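Local coordinates for Nitrate/nitrite binding protein NrtA (PDB 2G29), which serves as the solute-binding protein of the NrtABCD ABC transporter, capturing nitrate for uptake by the cyanobacterial cell and probably contributing to nitrite transport, at residues G38-T43 with L68-W73; A159-G164 with V191-M196; T34-F39 with G88-H93. All blocks are in the same frame, centred on the assembly; numbering follows the deposited sequence.

Interaction 1. Residues G38-T43 with L68-W73. With NO3 (nitrate ion), chain B.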
# COMPACT_ATOMS: atom_id res chain seq x y z
N GLY A 38 9.59 10.15 -3.03
CA GLY A 38 8.86 10.36 -1.79
C GLY A 38 8.46 9.07 -1.09
O GLY A 38 8.41 7.99 -1.72
N PHE A 39 8.26 9.16 0.23
CA PHE A 39 7.71 8.02 0.98
C PHE A 39 6.85 8.56 2.12
O PHE A 39 7.04 9.71 2.54
CB PHE A 39 8.80 7.10 1.58
CG PHE A 39 9.51 7.68 2.78
CD1 PHE A 39 9.12 7.32 4.08
CD2 PHE A 39 10.57 8.59 2.61
CE1 PHE A 39 9.77 7.86 5.19
CE2 PHE A 39 11.21 9.13 3.70
CZ PHE A 39 10.83 8.77 4.99
N ILE A 40 5.92 7.74 2.58
CA ILE A 40 5.10 8.06 3.73
C ILE A 40 5.66 7.13 4.84
O ILE A 40 6.11 5.99 4.55
CB ILE A 40 3.60 7.80 3.43
CG1 ILE A 40 3.06 8.83 2.43
CG2 ILE A 40 2.78 7.86 4.69
CD1 ILE A 40 3.87 9.01 1.19
N ALA A 41 5.66 7.62 6.08
CA ALA A 41 6.26 6.87 7.21
C ALA A 41 5.45 5.63 7.54
O ALA A 41 4.55 5.65 8.39
CB ALA A 41 6.36 7.77 8.45
N LEU A 42 5.81 4.56 6.83
CA LEU A 42 5.18 3.24 6.89
C LEU A 42 6.24 2.17 6.66
O LEU A 42 7.12 2.37 5.81
CB LEU A 42 4.14 3.12 5.78
CG LEU A 42 2.99 4.12 5.93
CD1 LEU A 42 2.33 4.33 4.57
CD2 LEU A 42 2.01 3.63 6.96
N THR A 43 6.12 1.04 7.34
CA THR A 43 7.09 -0.03 7.19
C THR A 43 7.25 -0.46 5.74
O THR A 43 8.37 -0.82 5.33
CB THR A 43 6.71 -1.21 8.04
OG1 THR A 43 6.43 -0.74 9.35
CG2 THR A 43 7.90 -2.20 8.14
N LEU A 68 12.64 11.27 0.37
CA LEU A 68 11.97 12.37 1.07
C LEU A 68 10.60 12.12 1.65
O LEU A 68 9.67 11.82 0.91
CB LEU A 68 11.85 13.53 0.11
CG LEU A 68 13.17 14.01 -0.47
CD1 LEU A 68 12.92 14.82 -1.72
CD2 LEU A 68 13.92 14.82 0.58
N LYS A 69 10.50 12.27 2.95
CA LYS A 69 9.25 12.01 3.64
C LYS A 69 8.16 13.00 3.23
O LYS A 69 8.39 14.22 3.21
CB LYS A 69 9.45 12.10 5.16
CG LYS A 69 8.20 11.61 5.93
CD LYS A 69 8.29 11.78 7.43
CE LYS A 69 9.35 10.95 8.08
NZ LYS A 69 9.35 11.27 9.55
N GLN A 70 6.99 12.46 2.90
CA GLN A 70 5.80 13.24 2.52
C GLN A 70 4.86 13.26 3.72
O GLN A 70 4.82 12.31 4.51
CB GLN A 70 5.10 12.56 1.33
CG GLN A 70 6.03 12.30 0.14
CD GLN A 70 6.47 13.60 -0.54
OE1 GLN A 70 5.65 14.29 -1.16
NE2 GLN A 70 7.77 13.91 -0.45
N ALA A 71 4.10 14.34 3.86
CA ALA A 71 3.18 14.46 5.01
C ALA A 71 1.92 13.61 4.85
O ALA A 71 1.42 13.07 5.84
CB ALA A 71 2.80 15.94 5.23
N SER A 72 1.43 13.49 3.61
CA SER A 72 0.20 12.71 3.39
C SER A 72 0.14 12.22 1.96
O SER A 72 0.99 12.58 1.12
CB SER A 72 -1.01 13.61 3.65
OG SER A 72 -1.07 14.65 2.62
N TRP A 73 -0.87 11.41 1.64
CA TRP A 73 -0.98 10.95 0.27
C TRP A 73 -1.40 12.13 -0.60
O TRP A 73 -1.06 12.18 -1.76
CB TRP A 73 -1.93 9.74 0.17
CG TRP A 73 -1.31 8.50 0.76
CD1 TRP A 73 -1.79 7.77 1.79
CD2 TRP A 73 -0.07 7.87 0.35
NE1 TRP A 73 -0.94 6.72 2.06
CE2 TRP A 73 0.11 6.75 1.19
CE3 TRP A 73 0.88 8.13 -0.67
CZ2 TRP A 73 1.22 5.93 1.10
CZ3 TRP A 73 1.98 7.31 -0.75
CH2 TRP A 73 2.14 6.21 0.12
N NO3 B . -0.75 3.50 4.75
O1 NO3 B . -0.15 2.27 4.68
O2 NO3 B . -1.40 4.11 5.77
O3 NO3 B . -0.72 4.32 3.47
O HOH W 1 4.41 10.40 6.61
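The parallel strand ends at Gly-38 to Phe-39 and Leu-68 to Lys-69 are joined by Phe-39 N donating to Leu-68 O (3.1 Å) and Gln-70 N donating to Phe-39 O (2.8 Å), the latter nearly along the C=O axis. Beyond this ladder the chains diverge, and one water bridges them, accepting from Ala-41 N and donating to Gln-70 O. Lys-69 CA sits 3.9 Å from the centroid of the Phe-39 ring, a CH-pi contact over its face, while CB meets CZ; the long chain then carries NZ out to Trp-288 O. Gln-70 bends back so that NE2 becomes a second donor to Leu-68 O, 3.1 Å away and almost straight at 171°, while Asn-79 holds OE1. Gly-38 is apt here, since a CB would run into Gln-70 CG. Ile-40 CG1 stands over the six-membered ring of Trp-73, 3.5 Å from its centroid and 6° off the normal. Leu-42 CD1 meets both Trp-73 CZ2 (4.0 Å) and the nitrate N (3.2 Å). At the indole edge, Trp-73 NE1 donates to nitrate O3 (2.8 Å); Lys-240 NZ and Gly-211 N also bond the anion. An alanine here would remove both this N-H and the flat surface under Ile-40, and would probably weaken nitrate binding. Trp-73 opens helix 73-82, N-capped by Ser-72 OG on Thr-75 N, and strand 91-95 flanks strand 36-39 on its other side.

Interaction 2. Residues A159-G164 with V191-M196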
# COMPACT_ATOMS: atom_id res chain seq x y z
N ALA A 159 -11.96 6.15 9.00
CA ALA A 159 -10.86 6.82 8.31
C ALA A 159 -10.03 5.90 7.43
O ALA A 159 -9.75 4.75 7.79
CB ALA A 159 -9.92 7.49 9.32
N MET A 160 -9.65 6.45 6.28
CA MET A 160 -8.79 5.76 5.33
C MET A 160 -7.76 6.79 4.89
O MET A 160 -7.75 7.93 5.37
CB MET A 160 -9.57 5.11 4.20
CG MET A 160 -10.66 5.94 3.55
SD MET A 160 -9.96 7.26 2.52
CE MET A 160 -11.50 8.05 1.88
N THR A 161 -6.87 6.38 4.00
CA THR A 161 -5.69 7.20 3.72
C THR A 161 -5.67 8.07 2.46
O THR A 161 -4.80 8.92 2.34
CB THR A 161 -4.49 6.25 3.67
OG1 THR A 161 -4.72 5.33 2.61
CG2 THR A 161 -4.35 5.49 4.97
N PHE A 162 -6.59 7.83 1.54
CA PHE A 162 -6.66 8.56 0.29
C PHE A 162 -7.87 8.01 -0.43
O PHE A 162 -8.06 6.79 -0.47
CB PHE A 162 -5.42 8.29 -0.60
CG PHE A 162 -5.33 9.21 -1.79
CD1 PHE A 162 -4.95 10.54 -1.62
CD2 PHE A 162 -5.70 8.77 -3.05
CE1 PHE A 162 -4.93 11.43 -2.70
CE2 PHE A 162 -5.69 9.65 -4.15
CZ PHE A 162 -5.31 10.97 -3.98
N PRO A 163 -8.71 8.88 -1.03
CA PRO A 163 -9.89 8.34 -1.73
C PRO A 163 -9.54 7.49 -2.93
O PRO A 163 -8.85 7.96 -3.83
CB PRO A 163 -10.70 9.59 -2.11
CG PRO A 163 -10.07 10.74 -1.28
CD PRO A 163 -8.60 10.35 -1.15
N GLY A 164 -10.00 6.24 -2.94
CA GLY A 164 -9.71 5.37 -4.05
C GLY A 164 -8.42 4.60 -3.79
O GLY A 164 -8.04 3.72 -4.58
N VAL A 191 -7.45 10.64 6.54
CA VAL A 191 -6.53 11.08 7.59
C VAL A 191 -5.11 10.62 7.14
O VAL A 191 -4.93 9.46 6.74
CB VAL A 191 -6.84 10.41 8.99
CG1 VAL A 191 -5.80 10.83 10.01
CG2 VAL A 191 -8.24 10.83 9.47
N PRO A 192 -4.11 11.51 7.17
CA PRO A 192 -2.75 11.08 6.77
C PRO A 192 -2.32 9.90 7.66
O PRO A 192 -2.59 9.89 8.86
CB PRO A 192 -1.89 12.33 7.04
CG PRO A 192 -2.87 13.48 6.85
CD PRO A 192 -4.15 12.95 7.50
N PRO A 193 -1.61 8.92 7.09
CA PRO A 193 -1.18 7.76 7.88
C PRO A 193 -0.54 8.04 9.21
O PRO A 193 -0.93 7.43 10.22
CB PRO A 193 -0.24 7.01 6.93
CG PRO A 193 -0.92 7.26 5.57
CD PRO A 193 -1.26 8.77 5.66
N ALA A 194 0.42 8.97 9.24
CA ALA A 194 1.12 9.27 10.47
C ALA A 194 0.27 10.02 11.49
O ALA A 194 0.73 10.29 12.60
CB ALA A 194 2.38 10.05 10.16
N GLN A 195 -0.96 10.37 11.12
CA GLN A 195 -1.86 11.09 12.01
C GLN A 195 -3.06 10.24 12.44
O GLN A 195 -3.92 10.73 13.19
CB GLN A 195 -2.37 12.37 11.33
CG GLN A 195 -1.25 13.39 11.06
CD GLN A 195 -1.71 14.57 10.22
OE1 GLN A 195 -2.84 15.06 10.35
NE2 GLN A 195 -0.82 15.05 9.34
N MET A 196 -3.11 8.97 12.01
CA MET A 196 -4.24 8.11 12.38
C MET A 196 -4.35 7.91 13.89
O MET A 196 -5.46 8.01 14.45
CB MET A 196 -4.11 6.75 11.67
CG MET A 196 -4.41 6.78 10.19
SD MET A 196 -6.20 6.82 9.95
CE MET A 196 -6.28 6.72 8.16
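Ala-159, on strand 157-160, turns its CB toward segment 191-196, the loop that leads into helix 196-201, and meets two apolar groups there: Val-191 CG2 at 3.7 Å and Met-196 SD at 3.8 Å. A methyl is the right size for this buried spot, where Phe-208 of the neighbouring strand 207-211 also presses in. Met-160 points the other way, its side chain packing on Thr-188 and Val-190, and contributes its backbone instead. Its carbonyl O accepts from Val-191 N at 3.0 Å, and with a C=O...N angle of 175° the donor lies almost on the carbonyl axis. The same oxygen has the methyl end of Met-196 beside it, CE lying 3.4 Å from Met-160 O. Met-196 gets there by a bend at chi2 (-78°), which lets an unbranched chain run beside Ala-159 and end with CE at Met-160 O. Thr-161, just past the strand end, has CG2 anti to its own carbonyl carbon. Thr-161 CG2 lies 3.9 Å from Pro-193 CG, the two side chains crossing at about a right angle, and 3.9 Å from Met-196 CE. From Thr-161 the chain leads toward His-167, which binds nitrate, and the Phe-162 ring packs on Trp-73 across the cleft. The segments follow neighbouring parallel strands, 157-160 and 187-190, linked through helix 166-177 in a beta-alpha-beta crossover, and both loops face the cleft. Pro-193, whose rigid ring also touches Trp-73, lies close to the bound nitrate. With one hydrogen bond extending the strand pairing and otherwise methyl, thioether and proline ring contacts, the contact holds its loops by shape rather than charge, and presents an apolar proline surface beside the anion.

Interaction 3. Residues T34-F39 with G88-H93; sequences TAKLGF and GIDGAH
Ile-89 packs against the backbone of Gly-38, its CD1 coming to 3.9 Å from Gly-38 N. Its CG1 takes the crowded position between backbone N and carbonyl carbon (chi1 59°), and the extended chi2 then carries CD1 alongside strand 36-39. A CB on Gly-38 would collide with that methyl, so the lack of a side chain is what lets the isoleucine lie so near. Asp-90 turns toward Lys-36, and its OD2 accepts from Lys-36 N at 2.8 Å through the anti lone pair, standing in for a backbone carbonyl where regular pairing has not yet begun. Ser-84 OG bonds its OD1, so both carboxylate oxygens are engaged and the group is fixed in rotation. Lys-36 O in turn receives Asp-90 N at 2.9 Å, with a weak second bond from Gly-91 N. The lysine chain starts beside Asp-90 OD2, then bends at chi2 and chi3, so that Lys-36 NZ ends 6.7 Å from Asp-90 OD2, too far for a salt bridge. Strand 36-39 here runs parallel to strand 91-95, the 1-3 pairing in the 2-1-3-5-4 sheet of a type II periplasmic binding protein lobe. Gly-38 N donates to Gly-91 O (2.8 Å) on an in-plane lone pair, and His-93 N donates to Gly-38 O (2.9 Å) from above the carbonyl plane. On the face of Leu-37, CD2 rests 4.1 Å from Gly-91 CA; a CB on that glycine would press tightly on the leucine, which also packs on Phe-242 and Met-244. On the opposite face Ala-92 keeps a small methyl against Thr-76 of helix 73-82. Where the chain turns a corner, the His-93 side chain packs beside Phe-39 and near Lys-240, its own carbonyl O buried without a partner.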
# COMPACT_ATOMS: atom_id res chain seq x y z
N THR A 34 20.82 11.41 -9.65
CA THR A 34 19.89 11.74 -8.57
C THR A 34 18.45 11.54 -9.03
O THR A 34 18.16 11.48 -10.21
CB THR A 34 20.03 13.22 -8.12
OG1 THR A 34 19.30 13.44 -6.91
CG2 THR A 34 19.52 14.16 -9.19
N ALA A 35 17.56 11.43 -8.04
CA ALA A 35 16.12 11.30 -8.28
C ALA A 35 15.54 11.70 -6.92
O ALA A 35 16.21 11.55 -5.90
CB ALA A 35 15.73 9.86 -8.63
N LYS A 36 14.34 12.26 -6.91
CA LYS A 36 13.68 12.63 -5.66
C LYS A 36 12.53 11.66 -5.49
O LYS A 36 11.57 11.69 -6.26
CB LYS A 36 13.16 14.08 -5.71
CG LYS A 36 14.30 15.13 -5.76
CD LYS A 36 13.90 16.43 -5.06
CE LYS A 36 13.02 17.30 -5.86
NZ LYS A 36 12.42 18.35 -4.97
N LEU A 37 12.63 10.77 -4.49
CA LEU A 37 11.62 9.75 -4.24
C LEU A 37 10.90 9.98 -2.94
O LEU A 37 11.51 10.00 -1.85
CB LEU A 37 12.28 8.38 -4.23
CG LEU A 37 13.12 8.03 -5.46
CD1 LEU A 37 13.73 6.64 -5.25
CD2 LEU A 37 12.24 8.08 -6.71
N GLY A 38 9.59 10.15 -3.03
CA GLY A 38 8.86 10.36 -1.79
C GLY A 38 8.46 9.07 -1.09
O GLY A 38 8.41 7.99 -1.72
N PHE A 39 8.26 9.16 0.23
CA PHE A 39 7.71 8.02 0.98
C PHE A 39 6.85 8.56 2.12
O PHE A 39 7.04 9.71 2.54
CB PHE A 39 8.80 7.10 1.58
CG PHE A 39 9.51 7.68 2.78
CD1 PHE A 39 9.12 7.32 4.08
CD2 PHE A 39 10.57 8.59 2.61
CE1 PHE A 39 9.77 7.86 5.19
CE2 PHE A 39 11.21 9.13 3.70
CZ PHE A 39 10.83 8.77 4.99
N GLY A 88 8.96 19.47 -6.79
CA GLY A 88 8.29 18.29 -6.26
C GLY A 88 9.15 17.04 -6.32
O GLY A 88 10.36 17.09 -6.08
N ILE A 89 8.53 15.91 -6.66
CA ILE A 89 9.27 14.64 -6.68
C ILE A 89 9.10 13.92 -8.02
O ILE A 89 8.16 14.21 -8.78
CB ILE A 89 8.84 13.68 -5.47
CG1 ILE A 89 7.32 13.38 -5.57
CG2 ILE A 89 9.19 14.33 -4.13
CD1 ILE A 89 6.84 12.54 -4.41
N ASP A 90 10.01 12.99 -8.30
CA ASP A 90 10.02 12.19 -9.52
C ASP A 90 9.27 10.87 -9.41
O ASP A 90 8.82 10.31 -10.42
CB ASP A 90 11.47 11.86 -9.92
CG ASP A 90 12.35 13.11 -10.09
OD1 ASP A 90 12.06 13.93 -10.98
OD2 ASP A 90 13.31 13.26 -9.31
N GLY A 91 9.18 10.35 -8.18
CA GLY A 91 8.51 9.09 -7.97
C GLY A 91 8.25 8.92 -6.49
O GLY A 91 8.62 9.77 -5.68
N ALA A 92 7.66 7.79 -6.12
CA ALA A 92 7.31 7.58 -4.72
C ALA A 92 6.94 6.16 -4.38
O ALA A 92 6.56 5.39 -5.26
CB ALA A 92 6.07 8.45 -4.39
N HIS A 93 7.05 5.87 -3.08
CA HIS A 93 6.50 4.67 -2.46
C HIS A 93 5.04 5.20 -2.46
O HIS A 93 4.76 6.27 -1.94
CB HIS A 93 7.15 4.50 -1.07
CG HIS A 93 6.21 4.17 0.07
ND1 HIS A 93 5.82 2.89 0.40
CD2 HIS A 93 5.72 4.98 1.04
CE1 HIS A 93 5.13 2.92 1.54
NE2 HIS A 93 5.07 4.17 1.95

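Overall arrangement
Interactions 1 and 3 share Gly-38 and Phe-39 and flank strand 36-39 in one sheet: interaction 1 joins it to the outermost strand 66-69, interaction 3 to the more central 91-95. Interaction 2 belongs to the other sheet and meets interaction 1 across the cleft, where Trp-73 packs on Thr-161, Phe-162 and Pro-193. Interactions 2 and 3 do not touch, their nearest atoms about 8 Å apart. All three are largely buried, although interaction 1 also exposes Lys-69. Backbone hydrogen bonds dominate interaction 3, apolar loop packing interaction 2, and interaction 1 combines strand pairing with aromatic contacts and direct nitrate binding.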